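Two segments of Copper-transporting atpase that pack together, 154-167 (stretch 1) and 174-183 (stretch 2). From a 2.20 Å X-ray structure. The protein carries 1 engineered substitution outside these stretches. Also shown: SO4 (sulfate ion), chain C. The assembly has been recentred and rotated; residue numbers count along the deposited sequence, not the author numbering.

Stretch 1, residues 154-167: KIIILSGDKEDKVK
Stretch 2 (174-183) NIQEYYSNLS

Four backbone hydrogen bonds fasten the two stretches. The shortest joins N181 N to D161 O at 2.8 Å. Close by, L182 N donates to S159 O at 2.9 Å in a nearly straight bond, with an angle of 169° at the hydrogen. The other two converge on I157, whose N donates to E177 O at 3.1 Å and whose O accepts from Y179 N at 2.9 Å. One residue thus bonds to the neighbours on both sides of its partner Y178, the signature of a parallel bridge.

The strand of stretch 1, 154-158, has beta conformation, with phi from -96 to -137° and psi from 127 to 152°. A weakly bonded strand at about 177-179 runs alongside it in the same direction, the axes 21° apart and 4.6 Å at closest approach. The register pairs I157 with Y178, CA to CA 4.4 Å, and continues through S159 with S180 (CA to CA 5.0 Å) to G160 with N181 (CA to CA 4.3 Å). CA-H...O contacts supplement the ladder: I156 CA lies 3.4 Å from E177 O, and Y178 CA lies 3.1 Å from I157 O.

Beyond the strands both stretches leave the strand conformation. N181, the donor to D161 O, adopts positive phi (54/32), a conformation asparagine tolerates better than most residues. G160 (-89/10) suits its crowded position because it has no side chain: an ideal CB would lie 2.9 Å from L182 O and 2.6 Å from SO4 O1, both clashes. Its N makes a weak hydrogen bond to SO4 O3 at 3.0 Å, the sulfate probably coming from the crystallisation liquor. Within this loop S159, chi1 t, accepts from D161 N at its OG (2.8 Å), and D161 OD1 accepts from K162 N (2.8 Å). K162 is the N-cap residue of the helix that begins at E163.

That helix runs at 151° to the second strand, its axis 9.0 Å away at closest approach, and Y178 packs against it, together with S180. With chi1 p and chi2 84°, the broad Y178 ring places CD1 3.4 Å from V166 CG1. K167 CA sits over one face, 4.3 Å from the ring centroid, while E163 CD lies at the edge, 3.5 Å from Y178 OH; Y178 OH to K167 CG, 3.1 Å, is a tight contact. The compact, branched V166 (chi1 t) is buried, its CG2 3.7 Å from S180 CB. S180 CB lies 3.3 Å from D161 O, in the loop before the helix.

On the same face as Y178, I157 (m, t) packs CB to CB with it at 3.8 Å and extends CD1 to within 3.7 Å of I175 CB. I155 CG2 lies 4.0 Å from CD1 of I175 (m, m). Branched isoleucines favour beta conformation, and their apolar side chains suit burial. The other face carries I156, L158 (both m, t), E177 and Y179 (chi1 m, chi2 70°): I156 CG2 lies at the ring edge, 3.8 Å from Y179 CE1, and L158 CD2 lies 3.7 Å from Y179 CD1 and 4.2 Å from L182 CD1. Altogether 846 Å² of surface is buried between the two stretches, both sides summed.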

# COMPACT_ATOMS: atom_id res chain seq x y z
N LYS A 154 -5.26 21.06 0.51
CA LYS A 154 -5.65 20.16 1.59
C LYS A 154 -5.19 18.74 1.34
O LYS A 154 -5.35 18.21 0.24
CB LYS A 154 -7.17 20.18 1.76
N ILE A 155 -4.62 18.12 2.37
CA ILE A 155 -4.14 16.75 2.26
C ILE A 155 -5.12 15.77 2.91
O ILE A 155 -5.68 16.03 3.97
CB ILE A 155 -2.78 16.58 2.93
CG1 ILE A 155 -1.89 17.81 2.69
CG2 ILE A 155 -2.13 15.30 2.46
CD1 ILE A 155 -1.73 18.19 1.24
N ILE A 156 -5.31 14.62 2.26
CA ILE A 156 -6.20 13.60 2.77
C ILE A 156 -5.56 12.23 2.62
O ILE A 156 -4.99 11.91 1.58
CB ILE A 156 -7.56 13.62 2.02
CG1 ILE A 156 -8.23 14.98 2.18
CG2 ILE A 156 -8.48 12.50 2.51
CD1 ILE A 156 -9.57 15.07 1.50
N ILE A 157 -5.65 11.44 3.68
CA ILE A 157 -5.17 10.06 3.67
C ILE A 157 -6.37 9.12 3.58
O ILE A 157 -7.31 9.23 4.37
CB ILE A 157 -4.40 9.73 4.96
CG1 ILE A 157 -3.10 10.55 5.04
CG2 ILE A 157 -4.09 8.24 5.03
CD1 ILE A 157 -2.30 10.25 6.30
N LEU A 158 -6.35 8.20 2.61
CA LEU A 158 -7.39 7.17 2.51
C LEU A 158 -6.76 5.81 2.73
O LEU A 158 -5.58 5.62 2.43
CB LEU A 158 -8.07 7.17 1.14
CG LEU A 158 -8.61 8.49 0.62
CD1 LEU A 158 -9.35 8.24 -0.69
CD2 LEU A 158 -9.50 9.17 1.64
N SER A 159 -7.53 4.86 3.25
CA SER A 159 -6.99 3.53 3.52
C SER A 159 -8.06 2.49 3.78
O SER A 159 -9.09 2.80 4.37
CB SER A 159 -6.01 3.59 4.69
OG SER A 159 -5.57 2.29 5.05
N GLY A 160 -7.80 1.26 3.35
CA GLY A 160 -8.69 0.15 3.63
C GLY A 160 -8.28 -0.49 4.94
O GLY A 160 -8.76 -1.56 5.31
N ASP A 161 -7.38 0.19 5.65
CA ASP A 161 -6.88 -0.32 6.91
C ASP A 161 -7.70 0.16 8.12
O ASP A 161 -8.48 1.11 8.03
CB ASP A 161 -5.40 0.05 7.07
CG ASP A 161 -4.60 -1.05 7.73
OD1 ASP A 161 -5.17 -1.79 8.57
OD2 ASP A 161 -3.40 -1.17 7.42
N LYS A 162 -7.51 -0.51 9.26
CA LYS A 162 -8.27 -0.18 10.46
C LYS A 162 -7.95 1.19 11.03
O LYS A 162 -6.84 1.72 10.85
CB LYS A 162 -8.09 -1.26 11.53
CG LYS A 162 -9.12 -2.39 11.44
CD LYS A 162 -9.19 -2.97 10.03
N GLU A 163 -8.93 1.77 11.72
CA GLU A 163 -8.81 3.10 12.33
C GLU A 163 -7.47 3.35 13.00
O GLU A 163 -6.78 4.31 12.67
CB GLU A 163 -9.94 3.34 13.35
CG GLU A 163 -9.95 4.75 13.93
CD GLU A 163 -9.94 5.83 12.85
N ASP A 164 -7.10 2.50 13.96
CA ASP A 164 -5.93 2.76 14.79
C ASP A 164 -4.62 2.82 14.00
O ASP A 164 -3.73 3.61 14.32
CB ASP A 164 -5.82 1.76 15.95
CG ASP A 164 -5.80 0.32 15.48
OD1 ASP A 164 -6.22 0.06 14.33
OD2 ASP A 164 -5.38 -0.55 16.27
N LYS A 165 -4.50 1.99 12.97
CA LYS A 165 -3.31 2.00 12.12
C LYS A 165 -3.27 3.30 11.32
O LYS A 165 -2.25 3.99 11.27
CB LYS A 165 -3.31 0.80 11.18
N VAL A 166 -4.40 3.64 10.71
CA VAL A 166 -4.49 4.83 9.87
C VAL A 166 -4.28 6.10 10.69
O VAL A 166 -3.54 6.99 10.28
CB VAL A 166 -5.85 4.90 9.12
CG1 VAL A 166 -5.94 6.17 8.27
CG2 VAL A 166 -6.04 3.67 8.24
N LYS A 167 -4.92 6.17 11.85
CA LYS A 167 -4.82 7.36 12.69
C LYS A 167 -3.37 7.58 13.13
O LYS A 167 -2.86 8.70 13.07
CB LYS A 167 -5.72 7.24 13.92
CG LYS A 167 -5.88 8.55 14.68
CD LYS A 167 -6.95 8.46 15.74
CE LYS A 167 -6.42 7.90 17.06
NZ LYS A 167 -7.44 7.96 18.16
N ASN A 174 1.59 13.85 10.72
CA ASN A 174 0.88 15.08 11.08
C ASN A 174 -0.23 15.46 10.10
O ASN A 174 -0.30 16.61 9.65
CB ASN A 174 1.88 16.24 11.22
CG ASN A 174 1.25 17.50 11.80
OD1 ASN A 174 0.70 17.48 12.90
ND2 ASN A 174 1.33 18.60 11.05
N ILE A 175 -1.09 14.50 9.78
CA ILE A 175 -2.19 14.72 8.84
C ILE A 175 -3.55 14.67 9.53
O ILE A 175 -3.86 13.73 10.27
CB ILE A 175 -2.16 13.70 7.66
CG1 ILE A 175 -0.92 13.93 6.81
CG2 ILE A 175 -3.41 13.84 6.80
CD1 ILE A 175 -0.85 15.32 6.23
N GLN A 176 -4.36 15.69 9.29
CA GLN A 176 -5.63 15.82 9.99
C GLN A 176 -6.72 14.98 9.35
O GLN A 176 -7.31 14.11 9.99
CB GLN A 176 -6.05 17.29 10.05
N GLU A 177 -6.99 15.24 8.07
CA GLU A 177 -8.08 14.56 7.37
C GLU A 177 -7.64 13.18 6.86
O GLU A 177 -6.71 13.07 6.06
CB GLU A 177 -8.62 15.43 6.24
CG GLU A 177 -10.13 15.29 6.01
CD GLU A 177 -10.67 16.36 5.08
N TYR A 178 -8.31 12.14 7.33
CA TYR A 178 -8.06 10.78 6.90
C TYR A 178 -9.32 9.95 7.08
O TYR A 178 -10.12 10.20 7.99
CB TYR A 178 -6.92 10.16 7.72
CG TYR A 178 -7.33 9.85 9.13
CD1 TYR A 178 -7.98 8.66 9.44
CD2 TYR A 178 -7.09 10.75 10.16
CE1 TYR A 178 -8.37 8.36 10.73
CE2 TYR A 178 -7.48 10.47 11.47
CZ TYR A 178 -8.12 9.27 11.74
OH TYR A 178 -8.51 8.97 13.03
N TYR A 179 -9.51 8.95 6.21
CA TYR A 179 -10.61 8.02 6.34
C TYR A 179 -10.04 6.61 6.39
O TYR A 179 -9.09 6.31 5.69
CB TYR A 179 -11.55 8.15 5.13
CG TYR A 179 -12.09 9.56 4.94
CD1 TYR A 179 -11.26 10.59 4.53
CD2 TYR A 179 -13.43 9.85 5.20
CE1 TYR A 179 -11.73 11.87 4.37
CE2 TYR A 179 -13.91 11.14 5.04
CZ TYR A 179 -13.06 12.15 4.62
OH TYR A 179 -13.53 13.43 4.46
N SER A 180 -10.62 5.75 7.22
CA SER A 180 -10.14 4.38 7.31
C SER A 180 -11.21 3.37 6.94
O SER A 180 -12.36 3.72 6.69
CB SER A 180 -9.67 4.09 8.73
OG SER A 180 -10.77 4.08 9.61
N ASN A 181 -10.81 2.10 6.90
CA ASN A 181 -11.69 0.98 6.60
C ASN A 181 -12.47 1.13 5.31
O ASN A 181 -13.60 0.63 5.19
CB ASN A 181 -12.65 0.72 7.76
CG ASN A 181 -13.00 -0.74 7.89
OD1 ASN A 181 -14.14 -1.14 7.65
ND2 ASN A 181 -12.01 -1.55 8.23
N LEU A 182 -11.86 1.80 4.33
CA LEU A 182 -12.53 2.05 3.06
C LEU A 182 -12.35 0.93 2.05
O LEU A 182 -11.25 0.41 1.87
CB LEU A 182 -12.04 3.36 2.46
CG LEU A 182 -12.37 4.61 3.26
CD1 LEU A 182 -11.92 5.82 2.47
CD2 LEU A 182 -13.85 4.68 3.54
N SER A 183 -13.44 0.56 1.39
CA SER A 183 -13.37 -0.32 0.23
C SER A 183 -12.99 0.51 -0.99
O SER A 183 -13.16 1.74 -0.99
CB SER A 183 -14.74 -0.93 -0.05
OG SER A 183 -15.60 0.06 -0.59
S SO4 C . -5.72 -0.42 1.16
O1 SO4 C . -7.05 -0.31 0.57
O2 SO4 C . -5.05 0.88 1.12
O3 SO4 C . -5.81 -0.87 2.55
O4 SO4 C . -4.96 -1.40 0.39